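Local coordinates for hypothetical protein (Pectobacterium atrosepticum SCRI1043, PDB 2P7I) that probably transfers methyl groups from S-adenosylmethionine to an acceptor that remains unknown, at residues D105-H111 against R136-P142; F95-L100 against R125-W130; N145-R149 against F201-A205. One frame throughout, in Å; residues are numbered along the deposited sequence. Where two conformers were deposited one is given.

Followed from the N terminus, the chain illustrates how crossing contacts knit part of a Rossmann-like core. The loop 95-100 opens contact 2, and strand segment 105-111 opens contact 1 before contact 2 has closed. Helix segment 125-130 then returns to the loop, and strand segment 136-142 returns to its parallel neighbour, so the two contacts cross. They also touch, because Ile126 and Trp130 of the helix pack on Ile107, and Ile126 on Leu109 and Leu137. Contact 3 follows in series: it opens at 145-149 and closes about fifty residues later at 201-205, joining the start of helix 147-154 to the loop after strand 192-201, on the opposite side of the chain's centre from contact 2.

Contact 1 (D105-H111 against R136-P142); sequences DNIVLTH and RLFLVCP
Two parallel strands, 106-110 and 136-142, lie adjacent in the middle of the sheet, their axes 4.7 Å apart at closest and inclined by 10°. The register pairs Asn106 with Arg136 and advances in step to Thr110 with Val140. Arg136 begins the exchange: its N donates to Asp105 O (2.9 Å) and its O accepts from Ile107 N (2.8 Å), while its extended side chain leads away to Phe40 O. Leu137 (t, p) turns to the other face, CD1 lying 3.7 Å from Ile107 CG2 and 4.1 Å from Leu109 CB. Phe138 N reaches Ile107 O (2.7 Å) and Phe138 O receives Leu109 N (2.9 Å); its ring (chi1 m) meets those of Phe37 and Phe41. With helix 119-130 joining the strands, this is a beta-alpha-beta crossover of the Rossmann-like class I methyltransferase fold: Ile107, Leu109 and Leu137 face that helix, whereas Val140 and Thr110 face helix 24-37. Leu139 (t, p) sets CD1 3.8 Å from Leu109 CD2. Val140 N bonds to Leu109 O (3.0 Å), Val140 O accepts His111 N (2.8 Å), and Val140 CB meets Thr110 CG2 at 3.6 Å. At Cys141 the strand continues extended, its CB directed away. Beyond the last bridge, Pro142 makes a CH-pi contact, CD 3.7 Å from the His111 ring centroid and over its face. His111 has left-handed phi/psi (51/46) and chi1 m, and its NE2 bonds to Ser239; a bound Tris molecule near Thr110, probably from the crystallisation liquor, is consistent with a pocket at this carboxyl end.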
ATOM      1  N   ASP B 105      11.953 -25.782  19.962  1.00 27.31           N
ATOM      2  CA  ASP B 105      12.534 -25.326  18.702  1.00 27.30           C
ATOM      3  C   ASP B 105      11.580 -24.445  17.906  1.00 25.72           C
ATOM      4  O   ASP B 105      12.012 -23.584  17.154  1.00 25.68           O
ATOM      5  CB  ASP B 105      12.959 -26.534  17.876  1.00 26.62           C
ATOM      6  CG  ASP B 105      13.980 -27.375  18.605  1.00 35.34           C
ATOM      7  OD1 ASP B 105      15.100 -26.859  18.826  1.00 33.56           O
ATOM      8  OD2 ASP B 105      13.644 -28.523  18.974  1.00 36.12           O
ATOM      9  N   ASN B 106      10.287 -24.686  18.092  1.00 25.59           N
ATOM     10  CA  ASN B 106       9.206 -23.968  17.428  1.00 25.45           C
ATOM     11  C   ASN B 106       8.146 -23.666  18.480  1.00 28.71           C
ATOM     12  O   ASN B 106       7.724 -24.568  19.215  1.00 29.05           O
ATOM     13  CB  ASN B 106       8.558 -24.833  16.321  1.00 26.70           C
ATOM     14  CG  ASN B 106       9.549 -25.264  15.242  1.00 29.78           C
ATOM     15  OD1 ASN B 106       9.753 -24.557  14.244  1.00 30.06           O
ATOM     16  ND2 ASN B 106      10.153 -26.442  15.431  1.00 26.01           N
ATOM     17  N   ILE B 107       7.711 -22.409  18.562  1.00 26.68           N
ATOM     18  CA  ILE B 107       6.614 -22.038  19.477  1.00 25.48           C
ATOM     19  C   ILE B 107       5.528 -21.369  18.686  1.00 27.05           C
ATOM     20  O   ILE B 107       5.818 -20.463  17.898  1.00 26.90           O
ATOM     21  CB  ILE B 107       7.104 -21.146  20.649  1.00 26.39           C
ATOM     22  CG1 ILE B 107       8.172 -21.922  21.447  1.00 26.67           C
ATOM     23  CG2 ILE B 107       5.898 -20.741  21.537  1.00 21.90           C
ATOM     24  CD1 ILE B 107       8.794 -21.148  22.632  1.00 25.50           C
ATOM     25  N   VAL B 108       4.294 -21.843  18.833  1.00 26.73           N
ATOM     26  CA  VAL B 108       3.183 -21.301  18.068  1.00 25.86           C
ATOM     27  C   VAL B 108       2.282 -20.520  19.005  1.00 27.12           C
ATOM     28  O   VAL B 108       1.837 -21.053  20.020  1.00 27.46           O
ATOM     29  CB  VAL B 108       2.377 -22.410  17.331  1.00 29.47           C
ATOM     30  CG1 VAL B 108       1.049 -21.833  16.774  1.00 26.05           C
ATOM     31  CG2 VAL B 108       3.220 -23.038  16.219  1.00 31.83           C
ATOM     32  N   LEU B 109       2.076 -19.228  18.680  1.00 25.69           N
ATOM     33  CA  LEU B 109       1.118 -18.383  19.415  1.00 26.83           C
ATOM     34  C   LEU B 109       0.214 -17.652  18.425  1.00 26.61           C
ATOM     35  O   LEU B 109       0.514 -16.534  17.966  1.00 25.55           O
ATOM     36  CB  LEU B 109       1.843 -17.415  20.363  1.00 27.62           C
ATOM     37  CG  LEU B 109       1.027 -16.692  21.427  1.00 25.19           C
ATOM     38  CD1 LEU B 109       0.490 -17.605  22.577  1.00 23.76           C
ATOM     39  CD2 LEU B 109       1.843 -15.487  21.987  1.00 25.14           C
ATOM     40  N   THR B 110      -0.849 -18.347  18.021  1.00 27.97           N
ATOM     41  CA  THR B 110      -1.738 -17.842  16.970  0.50 27.02           C
ATOM     42  C   THR B 110      -3.080 -17.499  17.544  1.00 28.23           C
ATOM     43  O   THR B 110      -3.741 -18.353  18.149  1.00 26.23           O
ATOM     44  CB  THR B 110      -1.937 -18.822  15.775  0.50 28.82           C
ATOM     45  OG1 THR B 110      -2.356 -20.121  16.229  0.50 28.47           O
ATOM     46  CG2 THR B 110      -0.656 -18.939  14.988  0.50 28.40           C
ATOM     47  N   HIS B 111      -3.461 -16.238  17.352  1.00 26.25           N
ATOM     48  CA  HIS B 111      -4.714 -15.704  17.862  1.00 29.29           C
ATOM     49  C   HIS B 111      -4.928 -15.962  19.338  1.00 27.50           C
ATOM     50  O   HIS B 111      -6.009 -16.327  19.784  1.00 28.07           O
ATOM     51  CB  HIS B 111      -5.888 -16.234  17.030  1.00 28.00           C
ATOM     52  CG  HIS B 111      -5.894 -15.711  15.627  1.00 30.14           C
ATOM     53  ND1 HIS B 111      -7.053 -15.483  14.926  1.00 34.36           N
ATOM     54  CD2 HIS B 111      -4.889 -15.270  14.834  1.00 31.54           C
ATOM     55  CE1 HIS B 111      -6.759 -14.996  13.732  1.00 37.38           C
ATOM     56  NE2 HIS B 111      -5.452 -14.836  13.656  1.00 31.05           N
ATOM     57  N   ARG B 136      12.273 -20.704  17.126  1.00 26.59           N
ATOM     58  CA  ARG B 136      11.465 -19.684  16.495  1.00 26.84           C
ATOM     59  C   ARG B 136      10.055 -19.625  17.089  1.00 26.39           C
ATOM     60  O   ARG B 136       9.426 -20.645  17.288  1.00 27.34           O
ATOM     61  CB  ARG B 136      11.411 -19.938  14.985  1.00 29.11           C
ATOM     62  CG  ARG B 136      12.758 -19.628  14.321  1.00 26.90           C
ATOM     63  CD  ARG B 136      12.778 -19.982  12.862  1.00 29.43           C
ATOM     64  NE  ARG B 136      14.129 -19.821  12.327  1.00 29.77           N
ATOM     65  CZ  ARG B 136      14.477 -20.112  11.089  1.00 30.98           C
ATOM     66  NH1 ARG B 136      13.584 -20.574  10.249  1.00 32.96           N
ATOM     67  NH2 ARG B 136      15.736 -19.959  10.704  1.00 32.85           N
ATOM     68  N   LEU B 137       9.581 -18.391  17.297  1.00 24.50           N
ATOM     69  CA  LEU B 137       8.240 -18.091  17.676  1.00 24.05           C
ATOM     70  C   LEU B 137       7.472 -17.666  16.446  1.00 25.55           C
ATOM     71  O   LEU B 137       7.971 -16.823  15.641  1.00 27.99           O
ATOM     72  CB  LEU B 137       8.213 -16.971  18.734  1.00 26.23           C
ATOM     73  CG  LEU B 137       6.815 -16.404  19.050  1.00 24.01           C
ATOM     74  CD1 LEU B 137       5.851 -17.460  19.761  1.00 21.37           C
ATOM     75  CD2 LEU B 137       6.939 -15.094  19.819  1.00 25.95           C
ATOM     76  N   PHE B 138       6.307 -18.312  16.295  1.00 26.67           N
ATOM     77  CA  PHE B 138       5.331 -18.023  15.257  1.00 26.09           C
ATOM     78  C   PHE B 138       4.185 -17.271  15.879  1.00 25.44           C
ATOM     79  O   PHE B 138       3.233 -17.868  16.426  1.00 25.78           O
ATOM     80  CB  PHE B 138       4.871 -19.307  14.612  1.00 28.22           C
ATOM     81  CG  PHE B 138       5.978 -20.048  13.938  1.00 28.84           C
ATOM     82  CD1 PHE B 138       6.888 -20.791  14.689  1.00 25.01           C
ATOM     83  CD2 PHE B 138       6.113 -20.009  12.550  1.00 26.04           C
ATOM     84  CE1 PHE B 138       7.950 -21.447  14.078  1.00 26.01           C
ATOM     85  CE2 PHE B 138       7.142 -20.678  11.917  1.00 29.09           C
ATOM     86  CZ  PHE B 138       8.085 -21.386  12.679  1.00 28.11           C
ATOM     87  N   LEU B 139       4.258 -15.956  15.750  1.00 25.24           N
ATOM     88  CA  LEU B 139       3.348 -15.031  16.410  1.00 24.83           C
ATOM     89  C   LEU B 139       2.328 -14.457  15.436  1.00 25.39           C
ATOM     90  O   LEU B 139       2.669 -13.712  14.553  1.00 28.97           O
ATOM     91  CB  LEU B 139       4.138 -13.866  17.065  1.00 25.57           C
ATOM     92  CG  LEU B 139       3.329 -12.778  17.762  1.00 26.61           C
ATOM     93  CD1 LEU B 139       2.491 -13.376  18.926  1.00 25.21           C
ATOM     94  CD2 LEU B 139       4.291 -11.697  18.319  1.00 24.23           C
ATOM     95  N   VAL B 140       1.067 -14.826  15.613  1.00 24.18           N
ATOM     96  CA  VAL B 140       0.031 -14.422  14.633  1.00 26.04           C
ATOM     97  C   VAL B 140      -1.157 -13.852  15.382  1.00 26.87           C
ATOM     98  O   VAL B 140      -1.633 -14.456  16.290  1.00 26.96           O
ATOM     99  CB  VAL B 140      -0.412 -15.576  13.703  1.00 28.28           C
ATOM    100  CG1 VAL B 140      -1.492 -15.113  12.733  1.00 30.04           C
ATOM    101  CG2 VAL B 140       0.774 -16.143  12.922  1.00 25.68           C
ATOM    102  N   CYS B 141      -1.640 -12.683  14.946  1.00 28.50           N
ATOM    103  CA  CYS B 141      -2.822 -12.065  15.512  1.00 26.37           C
ATOM    104  C   CYS B 141      -3.736 -11.518  14.417  1.00 24.53           C
ATOM    105  O   CYS B 141      -3.268 -11.179  13.315  1.00 26.05           O
ATOM    106  CB  CYS B 141      -2.399 -10.887  16.384  1.00 26.30           C
ATOM    107  SG  CYS B 141      -1.522 -11.350  17.894  1.00 33.84           S
ATOM    108  N   PRO B 142      -5.024 -11.356  14.728  1.00 25.58           N
ATOM    109  CA  PRO B 142      -5.936 -10.671  13.823  1.00 27.10           C
ATOM    110  C   PRO B 142      -5.472  -9.227  13.595  1.00 27.74           C
ATOM    111  O   PRO B 142      -4.998  -8.567  14.498  1.00 30.87           O
ATOM    112  CB  PRO B 142      -7.288 -10.733  14.556  1.00 28.22           C
ATOM    113  CG  PRO B 142      -7.140 -11.554  15.601  1.00 27.29           C
ATOM    114  CD  PRO B 142      -5.715 -11.800  15.930  1.00 23.71           C
TER

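Contact 2 (F95-L100 against R125-W130); sequences FEDAQL and RINDDW
A loop with helical phi/psi at 95-97 turns back on itself through Ala98 N to Phe95 O (3.3 Å), then extends through Leu100 beside the last turn of helix 119-130. Arg125 has chi1 m, chi2 near -148° and chi3 p, which brings its guanidinium edge-on to the carbonyls of Phe95 and Ala98. Arg125 NH1 donates to Ala98 O (3.0 Å) and weakly to Phe95 O (2.9 Å), and Arg125 NH2 adds a weak bond to Ala98 O (3.1 Å). Asp129, one turn on and also m, binds the same guanidinium in a salt bridge, its OD2 3.1 Å from Arg125 NE. Arg125 thus ties the connection between strands 88-92 and 104-110 to the crossover helix of the Rossmann-like domain. That helix ends in a wider pi-type turn, with Trp130 N 3.2 Å from Arg125 O in a weak bond. Trp130 (chi1 m, chi2 -28°) brings its indole against the loop: Leu100 (m, t) places CD1 over the face of the five-membered ring, 3.5 Å from its centroid, and Ala98 CB lies 4.1 Å from Trp130 CZ2. A water accepts from both Leu100 N and Trp130 NE1, each at 3.0 Å.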
ATOM      1  N   PHE B  95      -0.698 -19.555  31.384  1.00 32.86           N
ATOM      2  CA  PHE B  95       0.655 -19.371  30.917  1.00 33.22           C
ATOM      3  C   PHE B  95       1.593 -18.888  32.021  1.00 35.22           C
ATOM      4  O   PHE B  95       2.750 -19.299  32.094  1.00 35.78           O
ATOM      5  CB  PHE B  95       0.686 -18.398  29.735  1.00 34.53           C
ATOM      6  CG  PHE B  95      -0.138 -18.842  28.533  1.00 30.19           C
ATOM      7  CD1 PHE B  95      -0.030 -20.114  28.011  1.00 37.94           C
ATOM      8  CD2 PHE B  95      -0.988 -17.962  27.902  1.00 30.70           C
ATOM      9  CE1 PHE B  95      -0.782 -20.502  26.887  1.00 38.41           C
ATOM     10  CE2 PHE B  95      -1.717 -18.336  26.789  1.00 35.05           C
ATOM     11  CZ  PHE B  95      -1.621 -19.607  26.286  1.00 34.95           C
ATOM     12  N   GLU B  96       1.093 -18.022  32.892  1.00 36.35           N
ATOM     13  CA  GLU B  96       1.942 -17.420  33.914  1.00 38.10           C
ATOM     14  C   GLU B  96       2.410 -18.430  34.956  1.00 38.84           C
ATOM     15  O   GLU B  96       3.451 -18.209  35.572  1.00 40.73           O
ATOM     16  CB  GLU B  96       1.247 -16.236  34.586  1.00 39.28           C
ATOM     17  CG  GLU B  96      -0.147 -16.554  35.115  1.00 42.34           C
ATOM     18  CD  GLU B  96      -1.264 -16.254  34.113  1.00 48.19           C
ATOM     19  OE1 GLU B  96      -1.132 -16.561  32.899  1.00 47.98           O
ATOM     20  OE2 GLU B  96      -2.289 -15.702  34.553  1.00 54.92           O
ATOM     21  N   ASP B  97       1.665 -19.525  35.130  1.00 39.31           N
ATOM     22  CA  ASP B  97       2.003 -20.588  36.102  1.00 38.64           C
ATOM     23  C   ASP B  97       2.706 -21.790  35.485  1.00 38.15           C
ATOM     24  O   ASP B  97       3.133 -22.683  36.203  1.00 38.19           O
ATOM     25  CB  ASP B  97       0.739 -21.159  36.773  1.00 40.51           C
ATOM     26  CG  ASP B  97      -0.193 -20.094  37.308  1.00 46.06           C
ATOM     27  OD1 ASP B  97       0.288 -19.086  37.877  1.00 51.14           O
ATOM     28  OD2 ASP B  97      -1.423 -20.280  37.162  1.00 49.49           O
ATOM     29  N   ALA B  98       2.777 -21.846  34.166  1.00 36.49           N
ATOM     30  CA  ALA B  98       3.215 -23.036  33.467  1.00 36.42           C
ATOM     31  C   ALA B  98       4.697 -23.310  33.705  1.00 38.64           C
ATOM     32  O   ALA B  98       5.558 -22.435  33.548  1.00 38.99           O
ATOM     33  CB  ALA B  98       2.921 -22.909  31.966  1.00 34.39           C
ATOM     34  N   GLN B  99       4.982 -24.543  34.097  1.00 40.14           N
ATOM     35  CA  GLN B  99       6.340 -24.993  34.305  1.00 41.36           C
ATOM     36  C   GLN B  99       6.592 -26.049  33.251  1.00 38.42           C
ATOM     37  O   GLN B  99       6.055 -27.143  33.334  1.00 39.28           O
ATOM     38  CB  GLN B  99       6.475 -25.594  35.700  1.00 43.13           C
ATOM     39  CG  GLN B  99       6.175 -24.609  36.816  1.00 52.30           C
ATOM     40  CD  GLN B  99       7.381 -23.753  37.175  1.00 65.69           C
ATOM     41  OE1 GLN B  99       8.230 -24.175  37.969  1.00 79.06           O
ATOM     42  NE2 GLN B  99       7.462 -22.543  36.602  1.00 74.08           N
ATOM     43  N   LEU B 100       7.394 -25.725  32.249  1.00 35.23           N
ATOM     44  CA  LEU B 100       7.597 -26.652  31.150  1.00 32.42           C
ATOM     45  C   LEU B 100       8.889 -27.418  31.360  1.00 33.11           C
ATOM     46  O   LEU B 100       9.859 -26.872  31.873  1.00 35.11           O
ATOM     47  CB  LEU B 100       7.609 -25.912  29.806  1.00 32.48           C
ATOM     48  CG  LEU B 100       6.330 -25.102  29.578  1.00 32.26           C
ATOM     49  CD1 LEU B 100       6.302 -24.496  28.164  1.00 26.25           C
ATOM     50  CD2 LEU B 100       5.115 -25.960  29.859  1.00 34.72           C
ATOM     51  N   ARG B 125       8.327 -14.495  28.745  1.00 25.83           N
ATOM     52  CA  ARG B 125       8.495 -15.886  29.140  1.00 26.02           C
ATOM     53  C   ARG B 125       8.910 -16.721  27.945  1.00 25.24           C
ATOM     54  O   ARG B 125       9.794 -17.580  28.028  1.00 25.92           O
ATOM     55  CB  ARG B 125       7.207 -16.470  29.684  1.00 28.24           C
ATOM     56  CG  ARG B 125       6.801 -16.005  31.039  1.00 34.79           C
ATOM     57  CD  ARG B 125       6.062 -17.125  31.786  1.00 34.55           C
ATOM     58  NE  ARG B 125       7.014 -18.137  32.230  1.00 37.67           N
ATOM     59  CZ  ARG B 125       6.687 -19.226  32.917  1.00 40.41           C
ATOM     60  NH1 ARG B 125       5.427 -19.464  33.246  1.00 34.87           N
ATOM     61  NH2 ARG B 125       7.627 -20.092  33.263  1.00 38.64           N
ATOM     62  N   ILE B 126       8.289 -16.456  26.804  1.00 25.49           N
ATOM     63  CA  ILE B 126       8.610 -17.205  25.616  1.00 25.04           C
ATOM     64  C   ILE B 126      10.089 -16.982  25.284  1.00 27.74           C
ATOM     65  O   ILE B 126      10.814 -17.935  24.997  1.00 28.43           O
ATOM     66  CB  ILE B 126       7.736 -16.803  24.435  1.00 29.24           C
ATOM     67  CG1 ILE B 126       6.302 -17.264  24.646  1.00 27.11           C
ATOM     68  CG2 ILE B 126       8.279 -17.372  23.145  1.00 25.30           C
ATOM     69  CD1 ILE B 126       5.329 -16.691  23.536  1.00 25.32           C
ATOM     70  N   ASN B 127      10.548 -15.732  25.351  1.00 26.08           N
ATOM     71  CA  ASN B 127      11.918 -15.433  25.003  1.00 25.75           C
ATOM     72  C   ASN B 127      12.873 -16.052  26.000  1.00 27.37           C
ATOM     73  O   ASN B 127      13.842 -16.709  25.615  1.00 27.12           O
ATOM     74  CB  ASN B 127      12.153 -13.922  24.979  1.00 23.24           C
ATOM     75  CG  ASN B 127      13.518 -13.555  24.422  1.00 27.34           C
ATOM     76  OD1 ASN B 127      13.717 -13.589  23.217  1.00 31.21           O
ATOM     77  ND2 ASN B 127      14.476 -13.257  25.309  1.00 28.42           N
ATOM     78  N   ASP B 128      12.596 -15.839  27.289  1.00 27.45           N
ATOM     79  CA  ASP B 128      13.554 -16.129  28.333  1.00 27.91           C
ATOM     80  C   ASP B 128      13.530 -17.559  28.847  1.00 27.44           C
ATOM     81  O   ASP B 128      14.551 -18.089  29.283  1.00 26.58           O
ATOM     82  CB  ASP B 128      13.318 -15.204  29.531  1.00 24.27           C
ATOM     83  CG  ASP B 128      13.644 -13.756  29.247  1.00 28.08           C
ATOM     84  OD1 ASP B 128      14.029 -13.408  28.126  1.00 35.51           O
ATOM     85  OD2 ASP B 128      13.502 -12.963  30.178  1.00 30.13           O
ATOM     86  N   ASP B 129      12.353 -18.168  28.867  1.00 26.25           N
ATOM     87  CA  ASP B 129      12.165 -19.480  29.495  1.00 27.39           C
ATOM     88  C   ASP B 129      11.976 -20.605  28.485  1.00 27.43           C
ATOM     89  O   ASP B 129      12.411 -21.736  28.719  1.00 26.21           O
ATOM     90  CB  ASP B 129      10.940 -19.424  30.372  1.00 25.78           C
ATOM     91  CG  ASP B 129      11.130 -18.549  31.577  1.00 33.57           C
ATOM     92  OD1 ASP B 129      12.287 -18.190  31.860  1.00 33.44           O
ATOM     93  OD2 ASP B 129      10.118 -18.235  32.234  1.00 34.09           O
ATOM     94  N   TRP B 130      11.338 -20.313  27.361  1.00 27.82           N
ATOM     95  CA  TRP B 130      10.835 -21.397  26.517  1.00 26.12           C
ATOM     96  C   TRP B 130      11.496 -21.591  25.165  1.00 26.72           C
ATOM     97  O   TRP B 130      11.586 -22.730  24.729  1.00 25.30           O
ATOM     98  CB  TRP B 130       9.316 -21.288  26.368  1.00 28.12           C
ATOM     99  CG  TRP B 130       8.585 -21.413  27.686  1.00 26.37           C
ATOM    100  CD1 TRP B 130       8.986 -22.084  28.788  1.00 31.61           C
ATOM    101  CD2 TRP B 130       7.309 -20.845  27.993  1.00 24.62           C
ATOM    102  NE1 TRP B 130       8.030 -21.983  29.778  1.00 28.47           N
ATOM    103  CE2 TRP B 130       6.983 -21.238  29.303  1.00 28.30           C
ATOM    104  CE3 TRP B 130       6.383 -20.093  27.259  1.00 28.63           C
ATOM    105  CZ2 TRP B 130       5.804 -20.853  29.913  1.00 28.22           C
ATOM    106  CZ3 TRP B 130       5.208 -19.731  27.846  1.00 27.15           C
ATOM    107  CH2 TRP B 130       4.917 -20.123  29.169  1.00 26.01           C
TER
HETATM  108  O   HOH W   1       9.036 -23.193  32.319  0.70 35.55           O

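Contact 3 (N145-R149 against F201-A205)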
ATOM      1  N   ASN B 145      -5.731  -3.596  10.530  1.00 25.40           N
ATOM      2  CA  ASN B 145      -5.753  -2.909   9.272  1.00 26.66           C
ATOM      3  C   ASN B 145      -6.207  -3.797   8.119  1.00 26.43           C
ATOM      4  O   ASN B 145      -6.075  -3.423   6.989  1.00 26.50           O
ATOM      5  CB  ASN B 145      -4.405  -2.307   8.959  1.00 26.42           C
ATOM      6  CG  ASN B 145      -3.973  -1.326   9.992  1.00 30.12           C
ATOM      7  OD1 ASN B 145      -4.790  -0.851  10.772  1.00 25.99           O
ATOM      8  ND2 ASN B 145      -2.681  -1.001  10.003  1.00 25.61           N
ATOM      9  N   ALA B 146      -6.746  -4.974   8.407  1.00 25.99           N
ATOM     10  CA  ALA B 146      -7.300  -5.806   7.365  1.00 26.94           C
ATOM     11  C   ALA B 146      -8.325  -5.032   6.560  1.00 28.81           C
ATOM     12  O   ALA B 146      -9.095  -4.236   7.121  1.00 25.78           O
ATOM     13  CB  ALA B 146      -8.001  -7.025   7.999  1.00 22.12           C
ATOM     14  N   VAL B 147      -8.381  -5.294   5.255  1.00 27.13           N
ATOM     15  CA  VAL B 147      -9.292  -4.571   4.382  1.00 25.79           C
ATOM     16  C   VAL B 147     -10.724  -4.626   4.845  1.00 29.86           C
ATOM     17  O   VAL B 147     -11.361  -3.588   4.973  1.00 30.93           O
ATOM     18  CB  VAL B 147      -9.176  -4.987   2.908  1.00 27.77           C
ATOM     19  CG1 VAL B 147     -10.330  -4.363   2.049  1.00 26.29           C
ATOM     20  CG2 VAL B 147      -7.873  -4.537   2.381  1.00 30.52           C
ATOM     21  N   SER B 148     -11.207  -5.822   5.112  1.00 24.38           N
ATOM     22  CA  SER B 148     -12.569  -6.006   5.593  1.00 26.07           C
ATOM     23  C   SER B 148     -12.856  -5.157   6.826  1.00 25.81           C
ATOM     24  O   SER B 148     -13.927  -4.536   6.925  1.00 27.20           O
ATOM     25  CB  SER B 148     -12.810  -7.484   5.877  1.00 31.13           C
ATOM     26  OG  SER B 148     -11.861  -7.961   6.807  1.00 31.70           O
ATOM     27  N   ARG B 149     -11.923  -5.122   7.764  1.00 26.23           N
ATOM     28  CA  ARG B 149     -12.084  -4.364   8.992  1.00 25.87           C
ATOM     29  C   ARG B 149     -12.083  -2.863   8.732  1.00 24.22           C
ATOM     30  O   ARG B 149     -12.889  -2.125   9.298  1.00 25.89           O
ATOM     31  CB  ARG B 149     -11.007  -4.713   9.998  1.00 25.88           C
ATOM     32  CG  ARG B 149     -11.384  -4.250  11.395  1.00 27.05           C
ATOM     33  CD  ARG B 149     -10.334  -4.606  12.391  1.00 29.06           C
ATOM     34  NE  ARG B 149     -10.654  -4.067  13.711  1.00 24.86           N
ATOM     35  CZ  ARG B 149     -11.454  -4.670  14.578  1.00 27.99           C
ATOM     36  NH1 ARG B 149     -12.007  -5.818  14.281  1.00 28.90           N
ATOM     37  NH2 ARG B 149     -11.659  -4.132  15.756  1.00 28.78           N
ATOM     38  N   PHE B 201      -5.190 -11.950   2.030  1.00 27.31           N
ATOM     39  CA  PHE B 201      -5.818 -10.682   1.657  1.00 29.18           C
ATOM     40  C   PHE B 201      -7.328 -10.765   1.837  1.00 31.80           C
ATOM     41  O   PHE B 201      -7.989 -11.443   1.093  1.00 31.32           O
ATOM     42  CB  PHE B 201      -5.432 -10.334   0.230  1.00 30.85           C
ATOM     43  CG  PHE B 201      -5.561  -8.857  -0.098  1.00 27.41           C
ATOM     44  CD1 PHE B 201      -6.822  -8.286  -0.246  1.00 34.81           C
ATOM     45  CD2 PHE B 201      -4.445  -8.065  -0.266  1.00 32.45           C
ATOM     46  CE1 PHE B 201      -6.954  -6.950  -0.557  1.00 31.72           C
ATOM     47  CE2 PHE B 201      -4.570  -6.730  -0.566  1.00 31.82           C
ATOM     48  CZ  PHE B 201      -5.816  -6.175  -0.722  1.00 31.01           C
ATOM     49  N   LYS B 202      -7.864 -10.041   2.827  1.00 33.77           N
ATOM     50  CA  LYS B 202      -9.244 -10.292   3.321  1.00 34.66           C
ATOM     51  C   LYS B 202     -10.104  -9.053   3.082  1.00 35.99           C
ATOM     52  O   LYS B 202      -9.939  -8.053   3.775  1.00 36.02           O
ATOM     53  CB  LYS B 202      -9.230 -10.611   4.824  1.00 35.57           C
ATOM     54  CG  LYS B 202     -10.569 -11.089   5.411  1.00 28.24           C
ATOM     55  CD  LYS B 202     -10.512 -11.112   6.926  1.00 38.40           C
ATOM     56  CE  LYS B 202     -11.848 -11.464   7.516  1.00 31.24           C
ATOM     57  NZ  LYS B 202     -11.782 -11.395   9.019  1.00 37.07           N
ATOM     58  N   ALA B 203     -10.984  -9.113   2.090  1.00 37.22           N
ATOM     59  CA  ALA B 203     -11.812  -7.955   1.716  1.00 37.33           C
ATOM     60  C   ALA B 203     -13.272  -8.077   2.164  1.00 38.34           C
ATOM     61  O   ALA B 203     -14.031  -7.113   2.081  1.00 39.46           O
ATOM     62  CB  ALA B 203     -11.739  -7.729   0.221  1.00 38.44           C
ATOM     63  N   LEU B 204     -13.639  -9.244   2.669  1.00 35.18           N
ATOM     64  CA  LEU B 204     -14.984  -9.523   3.148  1.00 35.33           C
ATOM     65  C   LEU B 204     -14.910  -9.913   4.599  1.00 34.56           C
ATOM     66  O   LEU B 204     -13.906 -10.447   5.038  1.00 33.86           O
ATOM     67  CB  LEU B 204     -15.566 -10.695   2.382  1.00 36.48           C
ATOM     68  CG  LEU B 204     -15.860 -10.510   0.892  1.00 38.76           C
ATOM     69  CD1 LEU B 204     -16.001 -11.861   0.215  1.00 39.41           C
ATOM     70  CD2 LEU B 204     -17.108  -9.677   0.692  1.00 39.24           C
ATOM     71  N   ALA B 205     -15.990  -9.680   5.335  1.00 35.37           N
ATOM     72  CA  ALA B 205     -16.055 -10.030   6.734  1.00 37.12           C
ATOM     73  C   ALA B 205     -16.420 -11.496   6.869  1.00 38.23           C
ATOM     74  O   ALA B 205     -17.007 -12.089   5.963  1.00 37.74           O
ATOM     75  CB  ALA B 205     -17.058  -9.179   7.437  1.00 36.40           C
TER
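Val147 packs against Phe201 and Ala203 through its two methyls, CG2 lying 3.9 Å from Phe201 CE1 and CG1 4.1 Å from Ala203 CB; its CB also rests 3.3 Å from Lys202 O. Amides in the first turn of a helix have no carbonyl of their own helix to bind, and a neighbouring loop can supply one. Here Ala146, with no polar side chain, holds the N-cap position of helix 147-154, and Ser148 N donates to Lys202 O (2.9 Å) in the loop between strand 192-201 and helix 206-212. The start of that helix is thereby joined to the loop leaving strand 192-201, outermost in the sheet within this chain. Ser148 packs closely as well, CB 3.3 Å from Leu204 O and OG 3.4 Å from CD of Lys202, whose all-t chain runs on to Asn206. Another subunit meets the same surface: its Phe201 packs on Val147, its Val147 on Phe201 and its Ala203 on Ala203, a reciprocal pattern consistent with a twofold interface.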